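Local coordinates for protein mannan endo-1,4-beta-mannosidase (Mytilus edulis, PDB 2C0H) that hydrolyses the 1,4-beta-linked backbone of mannans at internal linkages, cutting mannohexaose, mannopentaose and mannotetraose but not mannotriose or mannobiose, at residues A[7-12]-A[286-290]; A[62-68]-A[107-113]; A[220-226]-A[257-263]. The protein carries 3 engineered substitutions. All coordinates share one frame; numbering follows the deposited sequence.

Contact 1: residues A[7-12]-A[286-290]; sequences VSGTNL and LKKPM. With SO4 (sulfate ion), chain B.
The pyrrolidine ring of Pro289, the one ring in this contact, has Thr10 O over one face, 3.5 Å from its CB, and Gly9 O on the same side but beyond the rim, 3.4 Å from its CD. CG meets Val7 CG1 at 3.6 Å; Leu12 CD2 adds a looser contact to CG. The valine methyl reaches the ring because CG1 stands anti to the backbone N (chi1 178°). The hairpin itself is closed by a type II' turn from Ser8 to Asn11, with Ser8 and Asn11 exchanging both backbone hydrogen bonds and Gly9 supplying the positive phi. Beside the ring, Thr10 lays CG2 against the backbone of 286-288, 3.7 Å from Leu286 O. A water donates to Thr10 O (3.0 Å) and accepts from Met290 N (3.1 Å). At the outer end Lys287 NZ binds O4 of a sulfate at 2.9 Å, an ion probably from the crystallisation liquor and also held by the backbone N atoms of Asp243 and His244. The contact is therefore van der Waals, carbon against carbonyl oxygen and methyl, with no direct hydrogen bond, and water makes the polar link where strand 290-294 enters the barrel.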
loop_
_atom_site.group_PDB
_atom_site.type_symbol
_atom_site.label_atom_id
_atom_site.label_comp_id
_atom_site.label_asym_id
_atom_site.label_seq_id
_atom_site.Cartn_x
_atom_site.Cartn_y
_atom_site.Cartn_z
ATOM N N VAL A 7 -2.939 -14.894 -4.747
ATOM C CA VAL A 7 -1.485 -15.016 -4.934
ATOM C C VAL A 7 -1.087 -16.478 -5.160
ATOM O O VAL A 7 -1.552 -17.363 -4.429
ATOM C CB VAL A 7 -0.692 -14.517 -3.691
ATOM C CG1 VAL A 7 0.828 -14.701 -3.870
ATOM C CG2 VAL A 7 -1.020 -13.094 -3.386
ATOM N N SER A 8 -0.205 -16.716 -6.127
ATOM C CA SER A 8 0.437 -18.026 -6.315
ATOM C C SER A 8 1.951 -17.818 -6.408
ATOM O O SER A 8 2.460 -17.343 -7.427
ATOM C CB SER A 8 -0.106 -18.704 -7.580
ATOM O OG SER A 8 0.722 -19.785 -8.021
ATOM N N GLY A 9 2.670 -18.165 -5.344
ATOM C CA GLY A 9 4.115 -17.970 -5.296
ATOM C C GLY A 9 4.437 -16.489 -5.396
ATOM O O GLY A 9 4.054 -15.721 -4.518
ATOM N N THR A 10 5.125 -16.099 -6.469
ATOM C CA THR A 10 5.482 -14.688 -6.692
ATOM C C THR A 10 4.651 -14.010 -7.796
ATOM O O THR A 10 5.009 -12.923 -8.246
ATOM C CB THR A 10 6.985 -14.528 -6.989
ATOM O OG1 THR A 10 7.326 -15.263 -8.170
ATOM C CG2 THR A 10 7.827 -15.046 -5.818
ATOM N N ASN A 11 3.540 -14.648 -8.176
ATOM C CA ASN A 11 2.573 -14.125 -9.156
ATOM C C ASN A 11 1.223 -13.747 -8.515
ATOM O O ASN A 11 0.791 -14.389 -7.551
ATOM C CB ASN A 11 2.258 -15.193 -10.213
ATOM C CG ASN A 11 3.320 -15.315 -11.303
ATOM O OD1 ASN A 11 4.265 -14.531 -11.384
ATOM N ND2 ASN A 11 3.145 -16.318 -12.165
ATOM N N LEU A 12 0.547 -12.746 -9.082
ATOM C CA LEU A 12 -0.852 -12.423 -8.769
ATOM C C LEU A 12 -1.785 -13.016 -9.836
ATOM O O LEU A 12 -1.470 -13.001 -11.030
ATOM C CB LEU A 12 -1.078 -10.903 -8.700
ATOM C CG LEU A 12 -0.458 -10.154 -7.521
ATOM C CD1 LEU A 12 -0.603 -8.651 -7.695
ATOM C CD2 LEU A 12 -1.077 -10.563 -6.208
ATOM N N LEU A 286 12.936 -12.719 -2.867
ATOM C CA LEU A 286 11.632 -12.684 -2.216
ATOM C C LEU A 286 10.732 -13.859 -2.610
ATOM O O LEU A 286 10.831 -14.398 -3.717
ATOM C CB LEU A 286 10.935 -11.372 -2.556
ATOM C CG LEU A 286 11.712 -10.130 -2.126
ATOM C CD1 LEU A 286 11.080 -8.891 -2.708
ATOM C CD2 LEU A 286 11.803 -10.042 -0.607
ATOM N N LYS A 287 9.831 -14.220 -1.702
ATOM C CA LYS A 287 8.937 -15.358 -1.888
ATOM C C LYS A 287 7.451 -14.957 -2.013
ATOM O O LYS A 287 6.545 -15.802 -1.926
ATOM C CB LYS A 287 9.138 -16.337 -0.732
ATOM C CG LYS A 287 10.540 -16.868 -0.628
ATOM C CD LYS A 287 10.660 -17.947 0.441
ATOM C CE LYS A 287 10.508 -17.369 1.831
ATOM N NZ LYS A 287 10.961 -18.314 2.907
ATOM N N LYS A 288 7.191 -13.662 -2.214
ATOM C CA LYS A 288 5.852 -13.150 -2.493
ATOM C C LYS A 288 6.003 -12.212 -3.670
ATOM O O LYS A 288 7.132 -11.785 -3.921
ATOM C CB LYS A 288 5.299 -12.326 -1.325
ATOM C CG LYS A 288 5.313 -12.993 0.029
ATOM C CD LYS A 288 4.728 -12.021 1.062
ATOM C CE LYS A 288 5.013 -12.440 2.493
ATOM N NZ LYS A 288 4.290 -13.709 2.745
ATOM N N PRO A 289 4.882 -11.876 -4.338
ATOM C CA PRO A 289 4.939 -10.876 -5.406
ATOM C C PRO A 289 5.346 -9.525 -4.871
ATOM O O PRO A 289 5.191 -9.254 -3.686
ATOM C CB PRO A 289 3.506 -10.820 -5.927
ATOM C CG PRO A 289 2.815 -12.077 -5.444
ATOM C CD PRO A 289 3.509 -12.381 -4.156
ATOM N N MET A 290 5.874 -8.686 -5.755
ATOM C CA MET A 290 6.208 -7.320 -5.417
ATOM C C MET A 290 5.614 -6.363 -6.437
ATOM O O MET A 290 5.777 -6.559 -7.641
ATOM C CB MET A 290 7.719 -7.115 -5.374
ATOM C CG MET A 290 8.129 -5.661 -5.235
ATOM S SD MET A 290 9.843 -5.483 -4.817
ATOM C CE MET A 290 9.761 -5.818 -3.051
HETATM S S SO4 B . 9.812 -15.609 5.227
HETATM O O1 SO4 B . 8.816 -14.656 4.740
HETATM O O2 SO4 B . 9.943 -15.470 6.680
HETATM O O3 SO4 B . 11.133 -15.380 4.643
HETATM O O4 SO4 B . 9.375 -16.976 4.919
HETATM O O HOH W 1 6.237 -10.198 -8.433
#

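Contact 2: residues A[62-68]-A[107-113]; sequences VRVWLHI and IFFTLWN
Parallel backbone pairing joins Val62-Trp65 to Ile107-Thr110 with four nearly straight hydrogen bonds, from Phe108 N to Val62 O (2.9 Å) through Leu66 N to Thr110 O (2.8 Å). A beta bulge then shifts the register by one. Leu111 O accepts Ile68 N at 3.0 Å and, weakly, His67 N, before Asn113 N closes on Ile68 O. Apolar contacts follow the strands: Val64 CG1, between the backbone N and carbonyl carbon (chi1 67°), presses on Phe109 CD1 at 3.3 Å, while Ile107 CG2 sits over that ring's centre. Among the aromatic groups, His67 CD2 lies over a face of Trp112, the ring planes inclined at 43°. Trp65 runs alongside Thr110, its CD1 3.6 Å from Thr110 CB, and its CZ3 reaches Asn113 ND2 at 3.5 Å with ring and amide turned 47° apart. Asn113 OD1 accepts from ND2 of Asn162, itself probably substrate-binding. Trp65 NE1 stands 3.5 Å above the plane of the Arg63 guanidinium, offset toward the rim; that group is hydrogen-bonded to Asn25 and salt-bridged to Asp159 and Glu294. Replacing Trp65 by an alanine would probably leave Thr110 and the Asn113 amide without their ring neighbour and remove the indole N-H from that side of the guanidinium. These are adjacent TIM-barrel strands whose C-terminal ends border the glycoside hydrolase family 5 site, where Trp65 probably binds substrate and Glu294 is the probable nucleophile.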
loop_
_atom_site.group_PDB
_atom_site.type_symbol
_atom_site.label_atom_id
_atom_site.label_comp_id
_atom_site.label_asym_id
_atom_site.label_seq_id
_atom_site.Cartn_x
_atom_site.Cartn_y
_atom_site.Cartn_z
ATOM N N VAL A 62 -6.384 1.441 -8.567
ATOM C CA VAL A 62 -6.139 2.739 -7.936
ATOM C C VAL A 62 -5.823 2.494 -6.460
ATOM O O VAL A 62 -6.522 1.696 -5.819
ATOM C CB VAL A 62 -7.361 3.692 -8.043
ATOM C CG1 VAL A 62 -7.092 5.015 -7.363
ATOM C CG2 VAL A 62 -7.737 3.936 -9.476
ATOM N N ARG A 63 -4.797 3.173 -5.946
ATOM C CA ARG A 63 -4.479 3.215 -4.510
ATOM C C ARG A 63 -5.005 4.538 -3.937
ATOM O O ARG A 63 -4.705 5.630 -4.451
ATOM C CB ARG A 63 -2.966 3.058 -4.293
ATOM C CG ARG A 63 -2.434 3.166 -2.859
ATOM C CD ARG A 63 -0.939 2.755 -2.825
ATOM N NE ARG A 63 -0.289 2.776 -1.500
ATOM C CZ ARG A 63 0.634 3.634 -1.076
ATOM N NH1 ARG A 63 1.075 4.628 -1.840
ATOM N NH2 ARG A 63 1.143 3.504 0.140
ATOM N N VAL A 64 -5.772 4.442 -2.858
ATOM C CA VAL A 64 -6.353 5.616 -2.212
ATOM C C VAL A 64 -6.113 5.576 -0.707
ATOM O O VAL A 64 -6.174 4.513 -0.112
ATOM C CB VAL A 64 -7.855 5.728 -2.519
ATOM C CG1 VAL A 64 -8.648 4.618 -1.886
ATOM C CG2 VAL A 64 -8.411 7.067 -2.090
ATOM N N TRP A 65 -5.809 6.720 -0.107
ATOM C CA TRP A 65 -5.517 6.805 1.335
ATOM C C TRP A 65 -6.787 7.123 2.133
ATOM O O TRP A 65 -7.587 7.986 1.747
ATOM C CB TRP A 65 -4.433 7.855 1.606
ATOM C CG TRP A 65 -3.041 7.548 1.049
ATOM C CD1 TRP A 65 -2.685 6.535 0.185
ATOM C CD2 TRP A 65 -1.856 8.284 1.305
ATOM N NE1 TRP A 65 -1.344 6.604 -0.090
ATOM C CE2 TRP A 65 -0.812 7.682 0.568
ATOM C CE3 TRP A 65 -1.570 9.417 2.079
ATOM C CZ2 TRP A 65 0.507 8.166 0.610
ATOM C CZ3 TRP A 65 -0.266 9.893 2.117
ATOM C CH2 TRP A 65 0.751 9.269 1.388
ATOM N N LEU A 66 -6.960 6.426 3.264
ATOM C CA LEU A 66 -8.188 6.463 4.047
ATOM C C LEU A 66 -8.035 7.284 5.356
ATOM O O LEU A 66 -8.313 8.484 5.363
ATOM C CB LEU A 66 -8.678 5.021 4.310
ATOM C CG LEU A 66 -10.103 4.883 4.879
ATOM C CD1 LEU A 66 -11.168 5.259 3.870
ATOM C CD2 LEU A 66 -10.354 3.457 5.327
ATOM N N HIS A 67 -7.549 6.696 6.447
ATOM C CA HIS A 67 -7.489 7.440 7.730
ATOM C C HIS A 67 -6.342 8.444 7.830
ATOM O O HIS A 67 -6.528 9.520 8.404
ATOM C CB HIS A 67 -7.361 6.509 8.938
ATOM C CG HIS A 67 -8.333 5.375 8.965
ATOM N ND1 HIS A 67 -9.692 5.542 8.828
ATOM C CD2 HIS A 67 -8.140 4.063 9.234
ATOM C CE1 HIS A 67 -10.290 4.368 8.960
ATOM N NE2 HIS A 67 -9.368 3.457 9.212
ATOM N N ILE A 68 -5.161 8.053 7.329
ATOM C CA ILE A 68 -3.918 8.840 7.324
ATOM C C ILE A 68 -3.315 8.976 8.730
ATOM O O ILE A 68 -2.473 8.154 9.118
ATOM C CB ILE A 68 -4.098 10.157 6.551
ATOM C CG1 ILE A 68 -4.609 9.806 5.136
ATOM C CG2 ILE A 68 -2.785 10.926 6.511
ATOM C CD1 ILE A 68 -4.558 10.929 4.089
ATOM N N ILE A 107 -9.774 -1.294 -6.337
ATOM C CA ILE A 107 -9.336 -0.289 -5.385
ATOM C C ILE A 107 -8.525 -0.899 -4.237
ATOM O O ILE A 107 -8.928 -1.909 -3.645
ATOM C CB ILE A 107 -10.577 0.477 -4.797
ATOM C CG1 ILE A 107 -11.457 1.077 -5.906
ATOM C CG2 ILE A 107 -10.177 1.530 -3.782
ATOM C CD1 ILE A 107 -10.732 1.992 -6.876
ATOM N N PHE A 108 -7.418 -0.250 -3.903
ATOM C CA PHE A 108 -6.612 -0.593 -2.729
ATOM C C PHE A 108 -6.658 0.572 -1.744
ATOM O O PHE A 108 -6.218 1.668 -2.067
ATOM C CB PHE A 108 -5.183 -0.941 -3.134
ATOM C CG PHE A 108 -5.103 -2.187 -3.955
ATOM C CD1 PHE A 108 -4.851 -3.410 -3.350
ATOM C CD2 PHE A 108 -5.352 -2.149 -5.316
ATOM C CE1 PHE A 108 -4.824 -4.567 -4.093
ATOM C CE2 PHE A 108 -5.334 -3.326 -6.069
ATOM C CZ PHE A 108 -5.035 -4.518 -5.449
ATOM N N PHE A 109 -7.208 0.343 -0.553
ATOM C CA PHE A 109 -7.298 1.367 0.476
ATOM C C PHE A 109 -6.074 1.323 1.420
ATOM O O PHE A 109 -5.715 0.269 1.956
ATOM C CB PHE A 109 -8.573 1.185 1.318
ATOM C CG PHE A 109 -9.862 1.512 0.599
ATOM C CD1 PHE A 109 -10.226 2.835 0.376
ATOM C CD2 PHE A 109 -10.746 0.519 0.236
ATOM C CE1 PHE A 109 -11.426 3.155 -0.237
ATOM C CE2 PHE A 109 -11.946 0.830 -0.390
ATOM C CZ PHE A 109 -12.289 2.149 -0.618
ATOM N N THR A 110 -5.420 2.465 1.621
ATOM C CA THR A 110 -4.272 2.568 2.535
ATOM C C THR A 110 -4.735 3.174 3.859
ATOM O O THR A 110 -5.242 4.293 3.899
ATOM C CB THR A 110 -3.146 3.445 1.944
ATOM O OG1 THR A 110 -2.784 2.924 0.669
ATOM C CG2 THR A 110 -1.932 3.443 2.801
ATOM N N LEU A 111 -4.558 2.449 4.953
ATOM C CA LEU A 111 -5.143 2.858 6.224
ATOM C C LEU A 111 -4.430 4.073 6.851
ATOM O O LEU A 111 -5.094 5.076 7.115
ATOM C CB LEU A 111 -5.127 1.672 7.215
ATOM C CG LEU A 111 -5.956 0.460 6.796
ATOM C CD1 LEU A 111 -5.740 -0.608 7.871
ATOM C CD2 LEU A 111 -7.414 0.757 6.601
ATOM N N TRP A 112 -3.120 3.966 7.072
ATOM C CA TRP A 112 -2.310 4.961 7.816
ATOM C C TRP A 112 -1.147 5.516 7.004
ATOM O O TRP A 112 -0.773 4.957 5.976
ATOM C CB TRP A 112 -1.761 4.350 9.105
ATOM C CG TRP A 112 -2.815 3.664 9.918
ATOM C CD1 TRP A 112 -2.990 2.310 10.054
ATOM C CD2 TRP A 112 -3.845 4.278 10.697
ATOM N NE1 TRP A 112 -4.049 2.060 10.858
ATOM C CE2 TRP A 112 -4.602 3.240 11.271
ATOM C CE3 TRP A 112 -4.214 5.608 10.953
ATOM C CZ2 TRP A 112 -5.699 3.483 12.108
ATOM C CZ3 TRP A 112 -5.314 5.849 11.783
ATOM C CH2 TRP A 112 -6.037 4.782 12.349
ATOM N N ASN A 113 -0.561 6.611 7.486
ATOM C CA ASN A 113 0.619 7.223 6.848
ATOM C C ASN A 113 1.740 7.529 7.855
ATOM O O ASN A 113 1.517 8.226 8.856
ATOM C CB ASN A 113 0.184 8.519 6.162
ATOM C CG ASN A 113 1.313 9.189 5.407
ATOM O OD1 ASN A 113 2.265 8.547 4.982
ATOM N ND2 ASN A 113 1.196 10.503 5.236
#

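Contact 3: residues A[220-226]-A[257-263]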
loop_
_atom_site.group_PDB
_atom_site.type_symbol
_atom_site.label_atom_id
_atom_site.label_comp_id
_atom_site.label_asym_id
_atom_site.label_seq_id
_atom_site.Cartn_x
_atom_site.Cartn_y
_atom_site.Cartn_z
ATOM N N MET A 220 -6.303 -9.470 0.204
ATOM C CA MET A 220 -4.940 -9.084 -0.084
ATOM C C MET A 220 -4.538 -7.958 0.856
ATOM O O MET A 220 -5.271 -6.975 0.996
ATOM C CB MET A 220 -4.826 -8.612 -1.534
ATOM C CG MET A 220 -5.225 -9.644 -2.557
ATOM S SD MET A 220 -4.022 -10.953 -2.771
ATOM C CE MET A 220 -4.578 -12.205 -1.615
ATOM N N VAL A 221 -3.411 -8.144 1.538
ATOM C CA VAL A 221 -2.843 -7.168 2.484
ATOM C C VAL A 221 -1.357 -6.886 2.165
ATOM O O VAL A 221 -0.573 -7.792 1.891
ATOM C CB VAL A 221 -2.964 -7.676 3.945
ATOM C CG1 VAL A 221 -2.452 -6.636 4.925
ATOM C CG2 VAL A 221 -4.402 -8.040 4.279
ATOM N N THR A 222 -0.969 -5.612 2.216
ATOM C CA THR A 222 0.402 -5.210 1.975
ATOM C C THR A 222 0.808 -4.022 2.886
ATOM O O THR A 222 0.030 -3.609 3.754
ATOM C CB THR A 222 0.599 -4.883 0.467
ATOM O OG1 THR A 222 1.992 -4.709 0.182
ATOM C CG2 THR A 222 -0.138 -3.628 0.072
ATOM N N VAL A 223 2.037 -3.534 2.710
ATOM C CA VAL A 223 2.579 -2.313 3.331
ATOM C C VAL A 223 3.418 -1.597 2.279
ATOM O O VAL A 223 4.204 -2.228 1.607
ATOM C CB VAL A 223 3.484 -2.637 4.533
ATOM C CG1 VAL A 223 4.189 -1.377 5.073
ATOM C CG2 VAL A 223 2.680 -3.283 5.621
ATOM N N GLY A 224 3.246 -0.289 2.148
ATOM C CA GLY A 224 4.050 0.488 1.202
ATOM C C GLY A 224 5.396 0.964 1.748
ATOM O O GLY A 224 5.486 2.047 2.325
ATOM N N SER A 225 6.446 0.169 1.552
ATOM C CA SER A 225 7.784 0.446 2.074
ATOM C C SER A 225 8.474 1.555 1.288
ATOM O O SER A 225 8.380 1.600 0.071
ATOM C CB SER A 225 8.646 -0.824 2.051
ATOM O OG SER A 225 9.947 -0.552 2.511
ATOM N N TRP A 226 9.166 2.431 1.998
ATOM C CA TRP A 226 9.788 3.612 1.381
ATOM C C TRP A 226 10.981 3.320 0.481
ATOM O O TRP A 226 11.254 4.087 -0.447
ATOM C CB TRP A 226 10.142 4.647 2.463
ATOM C CG TRP A 226 11.577 5.095 2.523
ATOM C CD1 TRP A 226 12.103 6.265 2.029
ATOM C CD2 TRP A 226 12.669 4.404 3.136
ATOM N NE1 TRP A 226 13.438 6.324 2.287
ATOM C CE2 TRP A 226 13.820 5.200 2.967
ATOM C CE3 TRP A 226 12.792 3.182 3.809
ATOM C CZ2 TRP A 226 15.070 4.815 3.443
ATOM C CZ3 TRP A 226 14.035 2.800 4.277
ATOM C CH2 TRP A 226 15.164 3.610 4.087
ATOM N N LEU A 257 1.881 -10.667 5.222
ATOM C CA LEU A 257 1.432 -9.937 4.040
ATOM C C LEU A 257 1.180 -10.888 2.882
ATOM O O LEU A 257 1.751 -11.986 2.829
ATOM C CB LEU A 257 2.486 -8.900 3.628
ATOM C CG LEU A 257 2.924 -7.876 4.680
ATOM C CD1 LEU A 257 3.891 -6.880 4.032
ATOM C CD2 LEU A 257 1.739 -7.162 5.292
ATOM N N SER A 258 0.334 -10.448 1.952
ATOM C CA SER A 258 0.038 -11.174 0.715
ATOM C C SER A 258 1.092 -10.883 -0.333
ATOM O O SER A 258 1.532 -11.779 -1.041
ATOM C CB SER A 258 -1.320 -10.741 0.171
ATOM O OG SER A 258 -2.344 -10.871 1.151
ATOM N N PHE A 259 1.443 -9.609 -0.460
ATOM C CA PHE A 259 2.479 -9.175 -1.380
ATOM C C PHE A 259 3.217 -7.969 -0.813
ATOM O O PHE A 259 2.765 -7.337 0.144
ATOM C CB PHE A 259 1.952 -8.936 -2.818
ATOM C CG PHE A 259 0.916 -7.853 -2.959
ATOM C CD1 PHE A 259 1.296 -6.526 -3.111
ATOM C CD2 PHE A 259 -0.447 -8.165 -3.031
ATOM C CE1 PHE A 259 0.345 -5.519 -3.263
ATOM C CE2 PHE A 259 -1.402 -7.167 -3.201
ATOM C CZ PHE A 259 -1.000 -5.838 -3.311
ATOM N N TYR A 260 4.383 -7.704 -1.374
ATOM C CA TYR A 260 5.243 -6.595 -0.957
ATOM C C TYR A 260 4.989 -5.425 -1.897
ATOM O O TYR A 260 4.527 -5.597 -3.027
ATOM C CB TYR A 260 6.722 -6.997 -1.009
ATOM C CG TYR A 260 7.138 -8.134 -0.077
ATOM C CD1 TYR A 260 7.019 -8.004 1.302
ATOM C CD2 TYR A 260 7.647 -9.306 -0.575
ATOM C CE1 TYR A 260 7.409 -9.021 2.155
ATOM C CE2 TYR A 260 8.042 -10.336 0.275
ATOM C CZ TYR A 260 7.917 -10.181 1.625
ATOM O OH TYR A 260 8.307 -11.207 2.452
ATOM N N GLN A 261 5.254 -4.238 -1.390
ATOM C CA GLN A 261 5.098 -3.013 -2.159
ATOM C C GLN A 261 6.269 -2.117 -1.802
ATOM O O GLN A 261 6.562 -1.899 -0.617
ATOM C CB GLN A 261 3.781 -2.334 -1.804
ATOM C CG GLN A 261 3.524 -1.069 -2.607
ATOM C CD GLN A 261 2.459 -0.180 -2.016
ATOM O OE1 GLN A 261 2.529 1.050 -2.129
ATOM N NE2 GLN A 261 1.449 -0.781 -1.412
ATOM N N VAL A 262 6.971 -1.611 -2.809
ATOM C CA VAL A 262 8.142 -0.779 -2.570
ATOM C C VAL A 262 8.050 0.472 -3.413
ATOM O O VAL A 262 7.552 0.433 -4.523
ATOM C CB VAL A 262 9.480 -1.504 -2.873
ATOM C CG1 VAL A 262 9.633 -1.798 -4.373
ATOM C CG2 VAL A 262 10.658 -0.709 -2.374
ATOM N N HIS A 263 8.545 1.571 -2.862
ATOM C CA HIS A 263 8.571 2.832 -3.569
ATOM C C HIS A 263 9.990 3.134 -4.058
ATOM O O HIS A 263 10.981 2.698 -3.454
ATOM C CB HIS A 263 8.067 3.924 -2.635
ATOM C CG HIS A 263 6.714 3.634 -2.049
ATOM N ND1 HIS A 263 6.199 4.343 -0.985
ATOM C CD2 HIS A 263 5.779 2.710 -2.372
ATOM C CE1 HIS A 263 5.003 3.867 -0.686
ATOM N NE2 HIS A 263 4.724 2.877 -1.511
HETATM O O HOH W 2 6.191 -4.451 1.451
#
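Strands 221-225 and 260-263 pair as parallel neighbours in the barrel wall, within a beta-alpha-beta unit through helix 243-250; their short axes are 4.6 Å apart, inclined at 17°. A side chain starts the pairing: Ser258 OG accepts Val221 N at 3.0 Å while Ser258 N returns a bond to Val221 O at 2.8 Å, so one serine grips both backbone polar atoms of Val221. With chi1 at -170° Thr222 swings OG1 away from its own N toward Phe259 O, donating at 2.7 Å from well above the carbonyl plane, and its CB lies over a face of the Phe259 ring. Backbone-to-backbone bonds follow, Ser225 N to Gln261 O (3.0 Å) from above the carbonyl plane and His263 N to Ser225 O (2.9 Å); a water links Val223 O with Gln261 N, while the buried Val223 N has no partner. His263 has Ser225 O over one face, and its NE2 donates in the ring plane to Gln261 OE1 at 2.9 Å. A beta carbon on Gly224 would probably clash with His263 NE2. His263 ND1 is hydrogen-bonded to Glu163, the probable proton donor, and Trp226 probably binds substrate, so the pair ends at the active site, on the C-terminal rim of the TIM barrel.

All three contacts reach one curled sheet. Contact 1 sits at the entry of strand 290-294, its centre about 11 Å from that of contact 3, and Pro289 O and Tyr260 N, 2.9 Å apart, probably form the hydrogen bond that joins them. It does not touch contact 2, whose centre is about 22 Å away. Contacts 2 and 3, centres about 12 Å apart, meet across the barrel interior: Phe108 CE1 packs on Phe259 CZ at 4.1 Å, and Arg63 NE comes within 3.4 Å of Gln261 OE1. Each lies beside one of the probable catalytic glutamates, the Arg63 side chain about 3 Å from that of Glu294 and the His263 side chain about 3 Å from that of Glu163, whereas contact 1 lies away from these sites.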